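Local coordinates for uncharacterized protein Atu2452 (Agrobacterium tumefaciens, PDB 2R8B), which is of unknown function but belongs to the dienelactone hydrolase family of the alpha/beta-hydrolase clan, and so is probably a serine hydrolase, at residues 152-156 against 170-176; 50-54 against 94-98. Residues are numbered along the deposited sequence.

How the interactions relate
Both contacts are built on the same mixed sheet of an alpha/beta-hydrolase fold, but at different places: their centres lie about 17 Å apart, and their nearest atoms about 5 Å apart without touching. They follow one another along the chain, interaction 2 closing before interaction 1 opens. Interaction 2 sits at the margin, about 14 Å from the chain centre, where outermost strand 53-56 pairs antiparallel with strand 90-94. Interaction 1 lies only about 6 Å from that centre and packs helix 150-161 on the end of strand 168-172, two strands beyond 64-68. Edge pairing thus completes the sheet on one side, while the buried contact lies near the probable Ser149-His230-Asp199 triad, whose Asp199 hydrogen-bonds His173.

Interaction 1. Residues 152-156 against 170-176; sequences ANILA and VLMHPLI. With SO4 (sulfate ion), chain C.
Helical segment 152-156 packs on strand 170-172, their axes 8.1 Å apart at closest approach and N-to-C directions at 140° (signed crossing angle -140°), nearest in register at Ala152 and Leu171 (CA-CA 4.8 Å). A small side chain permits this: Ala152 CB fits a hollow between Leu171 CB (4.0 Å), Met172 N (3.6 Å) and Pro174 CB (4.3 Å). Leu171 (mt) is the reciprocal bump; its CD2 lies 3.6 Å from Ala152 O and 3.8 Å from Leu155 CD2, its CD1 4.2 Å from Ala156 CB. Ile176 CD1 closes the row, 4.0 Å from Ala156 CB. After His173 (phi/psi 57/63) the chain runs extended past Asn153 (m rotamer), whose OD1 accepts a hydrogen bond from Leu175 N (2.7 Å, N-H...O 158°). This is helix-to-strand packing of a beta-alpha-beta unit, just after a probable nucleophile elbow at Ser149. Asn153 ND2 donates to sulfate O1 (2.5 Å), an ion probably from the crystallisation liquor and also held by Arg105 and Asn150; the amide oxygen thus fastens the loop while its nitrogen can still donate.

Interaction 2. Residues 50-54 against 94-98; sequences SYFHK and PVGDV
An antiparallel edge pairing joins segment 50-54, which leads into outermost strand 53-56 of the alpha/beta-hydrolase sheet, to the end of strand 90-94 and the loop beyond. Tyr51 (m rotamer) points toward that loop: its CB packs 3.7 Å from Pro94 CB, and its ring extends past Val95 O (3.9 Å from CD1) to Asp97 OD1 (3.7 Å from CE1). Lys126 of helix 117-138 makes a cation-pi contact with the same ring. Phe52 O accepts a hydrogen bond from Val95 N (3.1 Å, N-H...O 153°) and a CA-H...O contact from Pro94 CA (3.3 Å). Phe52 CB (t rotamer) meets Val95 CG1 at 3.7 Å, that methyl lying at the edge of the Phe52 ring. His53 (phi/psi -161/158) then faces Pro94 as a non-hydrogen-bonded pair, CA-CA 3.7 Å, with both side chains on one face of the sheet and their CB atoms 3.8 Å apart. Its p rotamer folds the imidazole back along its own segment, where His53 ND1 donates to Tyr51 O at 2.8 Å and 169°.

Interaction 1. Residues 152-156 against 170-176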
loop_
_atom_site.group_PDB
_atom_site.type_symbol
_atom_site.label_atom_id
_atom_site.label_comp_id
_atom_site.label_asym_id
_atom_site.label_seq_id
_atom_site.Cartn_x
_atom_site.Cartn_y
_atom_site.Cartn_z
ATOM N N ALA A 152 2.043 -3.367 -1.996
ATOM C CA ALA A 152 1.282 -3.646 -0.781
ATOM C C ALA A 152 2.258 -3.954 0.355
ATOM O O ALA A 152 1.945 -3.797 1.555
ATOM C CB ALA A 152 0.361 -4.782 -0.983
ATOM N N ASN A 153 3.459 -4.386 -0.024
ATOM C CA ASN A 153 4.440 -4.829 0.961
ATOM C C ASN A 153 5.079 -3.664 1.686
ATOM O O ASN A 153 5.231 -3.711 2.918
ATOM C CB ASN A 153 5.465 -5.773 0.321
ATOM C CG ASN A 153 4.807 -7.052 -0.203
ATOM O OD1 ASN A 153 3.711 -7.415 0.226
ATOM N ND2 ASN A 153 5.436 -7.704 -1.145
ATOM N N ILE A 154 5.405 -2.599 0.948
ATOM C CA ILE A 154 5.967 -1.396 1.571
ATOM C C ILE A 154 4.847 -0.713 2.379
ATOM O O ILE A 154 5.049 -0.138 3.470
ATOM C CB ILE A 154 6.722 -0.509 0.504
ATOM C CG1 ILE A 154 7.782 0.432 1.105
ATOM C CG2 ILE A 154 5.822 0.169 -0.486
ATOM C CD1 ILE A 154 7.320 1.485 1.974
ATOM N N LEU A 155 3.631 -0.873 1.889
ATOM C CA LEU A 155 2.512 -0.224 2.532
ATOM C C LEU A 155 2.180 -0.977 3.813
ATOM O O LEU A 155 1.959 -0.366 4.863
ATOM C CB LEU A 155 1.337 -0.142 1.561
ATOM C CG LEU A 155 -0.004 0.383 2.047
ATOM C CD1 LEU A 155 0.115 1.801 2.677
ATOM C CD2 LEU A 155 -1.066 0.331 0.906
ATOM N N ALA A 156 2.166 -2.309 3.742
ATOM C CA ALA A 156 1.977 -3.102 4.927
ATOM C C ALA A 156 3.004 -2.734 5.992
ATOM O O ALA A 156 2.623 -2.475 7.133
ATOM C CB ALA A 156 2.051 -4.476 4.607
ATOM N N VAL A 170 -5.579 -0.669 1.166
ATOM C CA VAL A 170 -5.892 -1.928 0.537
ATOM C C VAL A 170 -4.631 -2.622 0.106
ATOM O O VAL A 170 -3.763 -2.029 -0.541
ATOM C CB VAL A 170 -7.035 -1.863 -0.506
ATOM C CG1 VAL A 170 -7.553 -0.457 -0.694
ATOM C CG2 VAL A 170 -6.658 -2.533 -1.796
ATOM N N LEU A 171 -4.475 -3.862 0.557
ATOM C CA LEU A 171 -3.287 -4.622 0.221
ATOM C C LEU A 171 -3.597 -5.667 -0.834
ATOM O O LEU A 171 -4.337 -6.609 -0.588
ATOM C CB LEU A 171 -2.725 -5.262 1.470
ATOM C CG LEU A 171 -2.501 -4.286 2.635
ATOM C CD1 LEU A 171 -2.070 -5.052 3.859
ATOM C CD2 LEU A 171 -1.480 -3.203 2.317
HETATM N N MSE A 172 -3.062 -5.497 -2.029
HETATM C CA MSE A 172 -3.354 -6.464 -3.066
HETATM C C MSE A 172 -2.240 -7.480 -3.197
HETATM O O MSE A 172 -1.147 -7.168 -3.645
HETATM C CB MSE A 172 -3.672 -5.720 -4.358
HETATM C CG MSE A 172 -4.801 -4.760 -4.099
HETATM SE SE MSE A 172 -5.459 -3.953 -5.693
HETATM C CE MSE A 172 -6.978 -5.153 -6.124
ATOM N N HIS A 173 -2.513 -8.703 -2.752
ATOM C CA HIS A 173 -1.542 -9.741 -2.822
ATOM C C HIS A 173 -0.280 -9.290 -2.087
ATOM O O HIS A 173 0.752 -9.143 -2.705
ATOM C CB HIS A 173 -1.240 -10.084 -4.282
ATOM C CG HIS A 173 -2.427 -10.608 -5.029
ATOM N ND1 HIS A 173 -2.609 -11.947 -5.311
ATOM C CD2 HIS A 173 -3.505 -9.975 -5.546
ATOM C CE1 HIS A 173 -3.745 -12.117 -5.959
ATOM N NE2 HIS A 173 -4.308 -10.933 -6.115
ATOM N N PRO A 174 -0.372 -9.046 -0.768
ATOM C CA PRO A 174 0.821 -8.821 0.036
ATOM C C PRO A 174 1.582 -10.106 0.289
ATOM O O PRO A 174 1.025 -11.209 0.118
ATOM C CB PRO A 174 0.245 -8.368 1.370
ATOM C CG PRO A 174 -1.037 -9.112 1.443
ATOM C CD PRO A 174 -1.583 -8.967 0.064
ATOM N N LEU A 175 2.832 -9.960 0.728
ATOM C CA LEU A 175 3.708 -11.072 1.130
ATOM C C LEU A 175 4.493 -10.493 2.289
ATOM O O LEU A 175 5.332 -9.633 2.075
ATOM C CB LEU A 175 4.700 -11.372 0.011
ATOM C CG LEU A 175 5.533 -12.652 -0.015
ATOM C CD1 LEU A 175 6.927 -12.379 -0.618
ATOM C CD2 LEU A 175 5.643 -13.338 1.308
ATOM N N ILE A 176 4.205 -10.888 3.518
ATOM C CA ILE A 176 5.066 -10.458 4.628
ATOM C C ILE A 176 5.568 -11.711 5.301
ATOM O O ILE A 176 4.756 -12.494 5.793
ATOM C CB ILE A 176 4.312 -9.559 5.626
ATOM C CG1 ILE A 176 3.908 -8.237 4.961
ATOM C CG2 ILE A 176 5.133 -9.273 6.817
ATOM C CD1 ILE A 176 4.949 -7.173 5.000
HETATM S S SO4 C . 8.296 -8.083 -2.953
HETATM O O1 SO4 C . 7.748 -7.099 -2.027
HETATM O O2 SO4 C . 8.335 -7.483 -4.281
HETATM O O3 SO4 C . 9.675 -8.355 -2.556
HETATM O O4 SO4 C . 7.489 -9.321 -3.023
#

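Interaction 2. Residues 50-54 against 94-98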
loop_
_atom_site.group_PDB
_atom_site.type_symbol
_atom_site.label_atom_id
_atom_site.label_comp_id
_atom_site.label_asym_id
_atom_site.label_seq_id
_atom_site.Cartn_x
_atom_site.Cartn_y
_atom_site.Cartn_z
ATOM N N SER A 50 10.280 13.579 -2.606
ATOM C CA SER A 50 11.398 12.652 -2.368
ATOM C C SER A 50 11.387 11.452 -3.320
ATOM O O SER A 50 12.426 10.912 -3.645
ATOM C CB SER A 50 11.571 12.270 -0.876
ATOM O OG SER A 50 10.534 11.440 -0.344
ATOM N N TYR A 51 10.210 11.050 -3.776
ATOM C CA TYR A 51 10.108 10.114 -4.876
ATOM C C TYR A 51 9.657 10.937 -6.055
ATOM O O TYR A 51 8.927 11.940 -5.899
ATOM C CB TYR A 51 9.040 9.047 -4.614
ATOM C CG TYR A 51 9.318 8.065 -3.477
ATOM C CD1 TYR A 51 10.072 6.903 -3.683
ATOM C CD2 TYR A 51 8.786 8.282 -2.207
ATOM C CE1 TYR A 51 10.306 6.002 -2.645
ATOM C CE2 TYR A 51 9.016 7.405 -1.168
ATOM C CZ TYR A 51 9.776 6.264 -1.387
ATOM O OH TYR A 51 9.994 5.412 -0.325
ATOM N N PHE A 52 10.093 10.512 -7.231
ATOM C CA PHE A 52 9.482 10.938 -8.466
ATOM C C PHE A 52 8.075 10.393 -8.467
ATOM O O PHE A 52 7.849 9.268 -8.088
ATOM C CB PHE A 52 10.239 10.372 -9.665
ATOM C CG PHE A 52 9.774 10.943 -10.970
ATOM C CD1 PHE A 52 10.225 12.217 -11.390
ATOM C CD2 PHE A 52 8.828 10.256 -11.755
ATOM C CE1 PHE A 52 9.768 12.783 -12.583
ATOM C CE2 PHE A 52 8.369 10.815 -12.966
ATOM C CZ PHE A 52 8.844 12.086 -13.375
ATOM N N HIS A 53 7.102 11.180 -8.873
ATOM C CA HIS A 53 5.735 10.679 -8.775
ATOM C C HIS A 53 4.774 11.440 -9.668
ATOM O O HIS A 53 5.054 12.564 -10.048
ATOM C CB HIS A 53 5.259 10.732 -7.315
ATOM C CG HIS A 53 5.191 12.114 -6.734
ATOM N ND1 HIS A 53 6.291 12.757 -6.215
ATOM C CD2 HIS A 53 4.143 12.959 -6.552
ATOM C CE1 HIS A 53 5.928 13.947 -5.758
ATOM N NE2 HIS A 53 4.632 14.095 -5.954
ATOM N N LYS A 54 3.648 10.828 -10.012
ATOM C CA LYS A 54 2.513 11.616 -10.493
ATOM C C LYS A 54 1.715 12.214 -9.303
ATOM O O LYS A 54 1.689 11.626 -8.204
ATOM C CB LYS A 54 1.601 10.756 -11.371
ATOM C CG LYS A 54 2.056 10.629 -12.807
ATOM C CD LYS A 54 0.938 11.008 -13.806
ATOM C CE LYS A 54 1.425 10.879 -15.258
ATOM N NZ LYS A 54 2.191 12.082 -15.673
ATOM N N PRO A 94 3.856 7.412 -6.796
ATOM C CA PRO A 94 5.290 7.424 -7.008
ATOM C C PRO A 94 5.766 6.201 -7.756
ATOM O O PRO A 94 5.136 5.111 -7.660
ATOM C CB PRO A 94 5.848 7.376 -5.584
ATOM C CG PRO A 94 4.723 6.810 -4.733
ATOM C CD PRO A 94 3.488 6.749 -5.531
ATOM N N VAL A 95 6.871 6.372 -8.479
ATOM C CA VAL A 95 7.639 5.236 -9.009
ATOM C C VAL A 95 8.661 4.861 -7.942
ATOM O O VAL A 95 9.277 5.750 -7.358
ATOM C CB VAL A 95 8.364 5.590 -10.344
ATOM C CG1 VAL A 95 9.329 6.789 -10.150
ATOM C CG2 VAL A 95 9.053 4.352 -10.964
ATOM N N GLY A 96 8.822 3.570 -7.667
ATOM C CA GLY A 96 9.821 3.117 -6.697
ATOM C C GLY A 96 11.265 3.493 -7.020
ATOM O O GLY A 96 11.612 3.790 -8.159
ATOM N N ASP A 97 12.111 3.468 -6.006
ATOM C CA ASP A 97 13.452 4.010 -6.132
ATOM C C ASP A 97 14.524 2.957 -6.262
ATOM O O ASP A 97 15.706 3.279 -6.230
ATOM C CB ASP A 97 13.766 4.907 -4.941
ATOM C CG ASP A 97 13.593 4.203 -3.608
ATOM O OD1 ASP A 97 13.866 4.846 -2.569
ATOM O OD2 ASP A 97 13.174 3.022 -3.585
ATOM N N VAL A 98 14.120 1.699 -6.387
ATOM C CA VAL A 98 15.077 0.625 -6.630
ATOM C C VAL A 98 14.811 0.094 -8.036
ATOM O O VAL A 98 13.662 -0.051 -8.440
ATOM C CB VAL A 98 14.942 -0.508 -5.573
ATOM C CG1 VAL A 98 16.098 -1.493 -5.693
ATOM C CG2 VAL A 98 14.861 0.067 -4.158
#